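Local structure of Poly(A) RNA polymerase protein 2 (Saccharomyces cerevisiae, 3NYB) at residues L154-G159 with F196-P201. The protein is the poly(A) polymerase subunit of the TRAMP RNA surveillance complex, and probably adds adenylates to RNA 3' ends together with the zinc knuckle protein Air2p. The protein carries 1 engineered substitution. Sequence-based numbering, arbitrary orientation.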
loop_
_atom_site.group_PDB
_atom_site.type_symbol
_atom_site.label_atom_id
_atom_site.label_comp_id
_atom_site.label_asym_id
_atom_site.label_seq_id
_atom_site.Cartn_x
_atom_site.Cartn_y
_atom_site.Cartn_z
ATOM N N LEU A 154 -3.690 10.044 -7.217
ATOM C CA LEU A 154 -3.468 10.812 -5.999
ATOM C C LEU A 154 -4.227 12.120 -6.014
ATOM O O LEU A 154 -4.520 12.687 -4.969
ATOM C CB LEU A 154 -1.985 11.085 -5.793
ATOM C CG LEU A 154 -1.176 9.871 -5.331
ATOM C CD1 LEU A 154 0.325 10.165 -5.287
ATOM C CD2 LEU A 154 -1.678 9.390 -3.974
ATOM N N ASP A 155 -4.543 12.597 -7.207
ATOM C CA ASP A 155 -5.342 13.803 -7.346
ATOM C C ASP A 155 -6.829 13.563 -7.066
ATOM O O ASP A 155 -7.444 14.293 -6.291
ATOM C CB ASP A 155 -5.151 14.395 -8.736
ATOM C CG ASP A 155 -3.747 14.906 -8.954
ATOM O OD1 ASP A 155 -3.306 14.939 -10.123
ATOM O OD2 ASP A 155 -3.088 15.270 -7.956
ATOM N N ASP A 156 -7.406 12.540 -7.686
ATOM C CA ASP A 156 -8.841 12.315 -7.553
ATOM C C ASP A 156 -9.222 11.268 -6.506
ATOM O O ASP A 156 -10.264 10.621 -6.629
ATOM C CB ASP A 156 -9.484 12.002 -8.918
ATOM C CG ASP A 156 -8.968 10.715 -9.539
ATOM O OD1 ASP A 156 -8.413 10.777 -10.656
ATOM O OD2 ASP A 156 -9.126 9.645 -8.920
ATOM N N THR A 157 -8.402 11.123 -5.466
ATOM C CA THR A 157 -8.650 10.093 -4.456
ATOM C C THR A 157 -8.264 10.501 -3.043
ATOM O O THR A 157 -7.166 10.206 -2.589
ATOM C CB THR A 157 -7.886 8.795 -4.781
ATOM O OG1 THR A 157 -8.167 8.396 -6.126
ATOM C CG2 THR A 157 -8.289 7.688 -3.832
ATOM N N PRO A 158 -9.174 11.166 -2.324
ATOM C CA PRO A 158 -8.856 11.493 -0.930
ATOM C C PRO A 158 -8.693 10.235 -0.073
ATOM O O PRO A 158 -9.562 9.364 -0.069
ATOM C CB PRO A 158 -10.071 12.309 -0.478
ATOM C CG PRO A 158 -10.668 12.844 -1.754
ATOM C CD PRO A 158 -10.453 11.752 -2.758
ATOM N N GLY A 159 -7.575 10.139 0.635
ATOM C CA GLY A 159 -7.345 9.022 1.528
ATOM C C GLY A 159 -6.309 8.059 0.999
ATOM O O GLY A 159 -5.762 7.239 1.745
ATOM N N PHE A 196 -10.059 -0.446 -4.141
ATOM C CA PHE A 196 -10.927 -0.538 -2.973
ATOM C C PHE A 196 -11.665 0.770 -2.677
ATOM O O PHE A 196 -12.894 0.798 -2.593
ATOM C CB PHE A 196 -10.117 -1.002 -1.767
ATOM C CG PHE A 196 -10.725 -0.643 -0.441
ATOM C CD1 PHE A 196 -11.755 -1.401 0.096
ATOM C CD2 PHE A 196 -10.238 0.437 0.290
ATOM C CE1 PHE A 196 -12.300 -1.077 1.332
ATOM C CE2 PHE A 196 -10.778 0.759 1.522
ATOM C CZ PHE A 196 -11.816 0.002 2.045
ATOM N N LEU A 197 -10.921 1.855 -2.531
ATOM C CA LEU A 197 -11.521 3.163 -2.284
ATOM C C LEU A 197 -12.581 3.508 -3.323
ATOM O O LEU A 197 -13.708 3.853 -2.979
ATOM C CB LEU A 197 -10.436 4.252 -2.259
ATOM C CG LEU A 197 -9.972 4.863 -0.926
ATOM C CD1 LEU A 197 -9.817 3.835 0.181
ATOM C CD2 LEU A 197 -8.681 5.664 -1.100
ATOM N N HIS A 198 -12.221 3.402 -4.598
ATOM C CA HIS A 198 -13.073 3.910 -5.665
ATOM C C HIS A 198 -14.332 3.103 -5.921
ATOM O O HIS A 198 -15.280 3.614 -6.518
ATOM C CB HIS A 198 -12.284 4.108 -6.957
ATOM C CG HIS A 198 -11.992 5.536 -7.264
ATOM N ND1 HIS A 198 -11.801 6.489 -6.275
ATOM C CD2 HIS A 198 -11.859 6.199 -8.436
ATOM C CE1 HIS A 198 -11.565 7.657 -6.828
ATOM N NE2 HIS A 198 -11.591 7.511 -8.146
ATOM N N MET A 199 -14.361 1.855 -5.474
ATOM C CA MET A 199 -15.574 1.068 -5.651
ATOM C C MET A 199 -16.185 0.562 -4.347
ATOM O O MET A 199 -16.706 -0.545 -4.276
ATOM C CB MET A 199 -15.349 -0.073 -6.639
ATOM C CG MET A 199 -14.183 -0.955 -6.335
ATOM S SD MET A 199 -14.065 -2.232 -7.591
ATOM C CE MET A 199 -15.580 -3.127 -7.271
ATOM N N HIS A 200 -16.128 1.390 -3.318
ATOM C CA HIS A 200 -16.716 1.053 -2.036
ATOM C C HIS A 200 -18.108 1.668 -1.992
ATOM O O HIS A 200 -18.265 2.859 -2.261
ATOM C CB HIS A 200 -15.836 1.607 -0.918
ATOM C CG HIS A 200 -16.383 1.398 0.456
ATOM N ND1 HIS A 200 -17.497 2.060 0.927
ATOM C CD2 HIS A 200 -15.945 0.628 1.482
ATOM C CE1 HIS A 200 -17.734 1.692 2.173
ATOM N NE2 HIS A 200 -16.803 0.825 2.534
ATOM N N PRO A 201 -19.122 0.852 -1.662
ATOM C CA PRO A 201 -20.547 1.220 -1.681
ATOM C C PRO A 201 -20.824 2.644 -1.185
ATOM O O PRO A 201 -21.597 3.376 -1.804
ATOM C CB PRO A 201 -21.172 0.197 -0.736
ATOM C CG PRO A 201 -20.308 -1.010 -0.887
ATOM C CD PRO A 201 -18.912 -0.515 -1.156
#
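Thr157 has chi1 near -52°, which sets CG2 anti to its backbone N and OG1 anti to its carbonyl carbon. CG2 therefore faces the end of helix 186-198, while OG1 lies beside the backbone N and hydrogen-bonds the carbonyl O of Trp153. Asp156 carries its carboxylate in the crowded position between N and the carbonyl carbon (chi1 63°), and this brings OD2 near the His198 ring. That ring reaches across to the 154-159 segment, and the two side chains cross at about a right angle.

At the edge of the ring, in its plane, the backbone O of Asp156 lies 3.2 Å from His198 CE1, a van der Waals or weak C-H...O contact. Asp156 OD2 is 3.4 Å from His198 NE2, with the carboxylate and ring planes 33° apart. Thr157 OG1 approaches the ring obliquely, 3.5 Å from His198 CE1. An alanine in place of His198 removes the ring, and would probably loosen the hold of the 154-159 turn on the end of helix 186-198 and weaken the packing on Phe194 and Pro243.

The contact joins two connections in a mainly helical part of the Trf4p chain. In this nucleotidyltransferase it is probably the central domain, beside the catalytic one. The 154-159 segment is the turn between helices 145-155 and 160-173. The 196-201 segment ends helix 186-198 and leads into helix 201-204. The Air2 chain packs on the same helix end, its Phe78 against Phe196.

The methyl-to-methyl contact is Leu197 CD2 on Thr157 CG2 at 3.4 Å, the side chains crossing obliquely. CD2 also rests against the Pro158-Gly159 backbone, 3.9 Å from Pro158 O. Gly159 is the N-cap residue of helix 160-173, and Leu197 also touches Leu163 there.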